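PDB 6RJ1: Mgp-operon protein 3 from Mycoplasma pneumoniae, which probably takes part, as the extracellular P40/P90 adhesin subunit beside P1, in attachment of the bacterium to sialylated sugars on host cells. Local coordinates for residues 615-620 with 663-668. Numbering follows the deposited sequence.
Sequences FAYVTP and GDDGVT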
loop_
_atom_site.group_PDB
_atom_site.type_symbol
_atom_site.label_atom_id
_atom_site.label_comp_id
_atom_site.label_asym_id
_atom_site.label_seq_id
_atom_site.Cartn_x
_atom_site.Cartn_y
_atom_site.Cartn_z
ATOM N N PHE A 615 31.498 5.316 10.630
ATOM C CA PHE A 615 30.309 6.096 10.315
ATOM C C PHE A 615 29.018 5.428 10.774
ATOM O O PHE A 615 29.019 4.262 11.165
ATOM C CB PHE A 615 30.256 6.467 8.816
ATOM C CG PHE A 615 30.396 5.333 7.824
ATOM C CD1 PHE A 615 29.313 4.506 7.528
ATOM C CD2 PHE A 615 31.587 5.133 7.136
ATOM C CE1 PHE A 615 29.440 3.464 6.601
ATOM C CE2 PHE A 615 31.713 4.092 6.206
ATOM C CZ PHE A 615 30.638 3.266 5.944
ATOM N N ALA A 616 27.919 6.198 10.746
ATOM C CA ALA A 616 26.547 5.805 11.067
ATOM C C ALA A 616 25.639 6.823 10.386
ATOM O O ALA A 616 26.020 7.996 10.237
ATOM C CB ALA A 616 26.315 5.817 12.571
ATOM N N TYR A 617 24.460 6.378 9.934
ATOM C CA TYR A 617 23.525 7.279 9.266
ATOM C C TYR A 617 22.427 7.802 10.217
ATOM O O TYR A 617 21.522 8.502 9.783
ATOM C CB TYR A 617 22.960 6.634 7.990
ATOM C CG TYR A 617 23.945 6.659 6.839
ATOM C CD1 TYR A 617 24.105 7.798 6.055
ATOM C CD2 TYR A 617 24.718 5.544 6.534
ATOM C CE1 TYR A 617 25.005 7.825 4.991
ATOM C CE2 TYR A 617 25.627 5.559 5.474
ATOM C CZ TYR A 617 25.764 6.703 4.703
ATOM O OH TYR A 617 26.661 6.733 3.659
ATOM N N VAL A 618 22.561 7.508 11.522
ATOM C CA VAL A 618 21.635 7.915 12.585
ATOM C C VAL A 618 22.339 8.818 13.596
ATOM O O VAL A 618 23.558 8.727 13.767
ATOM C CB VAL A 618 20.957 6.731 13.321
ATOM C CG1 VAL A 618 19.509 7.053 13.640
ATOM C CG2 VAL A 618 21.058 5.426 12.545
ATOM N N THR A 619 21.558 9.653 14.299
ATOM C CA THR A 619 22.053 10.583 15.308
ATOM C C THR A 619 22.610 9.872 16.545
ATOM O O THR A 619 21.982 8.937 17.047
ATOM C CB THR A 619 20.989 11.637 15.659
ATOM O OG1 THR A 619 21.534 12.544 16.615
ATOM C CG2 THR A 619 19.685 11.034 16.196
ATOM N N PRO A 620 23.776 10.308 17.062
ATOM C CA PRO A 620 24.316 9.676 18.278
ATOM C C PRO A 620 23.664 10.207 19.560
ATOM O O PRO A 620 23.845 9.610 20.614
ATOM C CB PRO A 620 25.818 9.969 18.207
ATOM C CG PRO A 620 26.005 10.916 17.019
ATOM C CD PRO A 620 24.659 11.395 16.597
ATOM N N GLY A 663 15.097 10.954 -1.273
ATOM C CA GLY A 663 16.401 11.605 -1.283
ATOM C C GLY A 663 17.511 10.610 -1.526
ATOM O O GLY A 663 17.690 9.678 -0.742
ATOM N N ASP A 664 18.220 10.774 -2.645
ATOM C CA ASP A 664 19.315 9.924 -3.109
ATOM C C ASP A 664 20.524 10.045 -2.173
ATOM O O ASP A 664 21.492 10.753 -2.459
ATOM C CB ASP A 664 19.650 10.274 -4.568
ATOM C CG ASP A 664 20.619 9.335 -5.234
ATOM O OD1 ASP A 664 20.607 8.130 -4.893
ATOM O OD2 ASP A 664 21.388 9.801 -6.105
ATOM N N ASP A 665 20.429 9.370 -1.021
ATOM C CA ASP A 665 21.422 9.384 0.049
ATOM C C ASP A 665 21.469 8.010 0.746
ATOM O O ASP A 665 20.584 7.164 0.538
ATOM C CB ASP A 665 21.059 10.491 1.064
ATOM C CG ASP A 665 22.179 10.854 2.024
ATOM O OD1 ASP A 665 23.141 11.532 1.588
ATOM O OD2 ASP A 665 22.101 10.453 3.207
ATOM N N GLY A 666 22.501 7.817 1.565
ATOM C CA GLY A 666 22.707 6.602 2.338
ATOM C C GLY A 666 21.667 6.369 3.417
ATOM O O GLY A 666 21.251 5.228 3.624
ATOM N N VAL A 667 21.232 7.444 4.110
ATOM C CA VAL A 667 20.263 7.352 5.206
ATOM C C VAL A 667 18.931 6.726 4.728
ATOM O O VAL A 667 18.430 5.814 5.385
ATOM C CB VAL A 667 20.083 8.685 5.983
ATOM C CG1 VAL A 667 19.447 9.775 5.131
ATOM C CG2 VAL A 667 19.310 8.479 7.279
ATOM N N THR A 668 18.420 7.150 3.561
ATOM C CA THR A 668 17.181 6.632 2.964
ATOM C C THR A 668 17.324 5.144 2.592
ATOM O O THR A 668 16.376 4.377 2.777
ATOM C CB THR A 668 16.746 7.523 1.798
ATOM O OG1 THR A 668 17.878 7.709 0.960
ATOM C CG2 THR A 668 16.257 8.892 2.261
#
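Asp665 OD2 accepts the backbone N-H of Val667 and lies obliquely beside the Tyr617 ring, 4.3 Å from Tyr617 CE1, where this aromatic side chain meets the start of helix 666-673. The bond from Val667 N to Asp665 OD2 is long at 3.3 Å but nearly straight (172°), and it reaches the oxygen from above the carboxylate plane. Asp665 holds the N-cap position, and this is its capping bond; its other oxygen, OD1, is weakly bonded to Asn183.

Against this capped turn Tyr617 lays one face of its ring. Gly666 CA sits over that face, 4.0 Å from the centroid of the Tyr617 ring and 25° off the normal, a CH-pi contact. The closest approach to it is from Tyr617 CE1, 3.7 Å from Gly666 CA. Nearer the root of the ring, Tyr617 CD1 comes to 3.5 Å from Val667 N, at an oblique slant. The ring reaches the turn because CG stands anti to the carbonyl carbon (chi1 -77°), which carries it from the end of strand 614-616 over the first residues of the helix.

Val667 closes the contact beside the ring's stem: Val667 CB lies 4.1 Å from Tyr617 CB, while CG2 touches the carbonyl oxygen Tyr617 O. Phe670, further along the same helix, also meets the tyrosine ring, and Leu608 touches Tyr617 from the neighbouring loop.

Within the MgpC adhesin region, Tyr617, at the exit of the hairpin of strands 609-611 and 614-616, thus packs on the helix start by dispersion and CH-pi contact; the capping bond itself lies within 663-668, and no hydrogen bond crosses between the two segments.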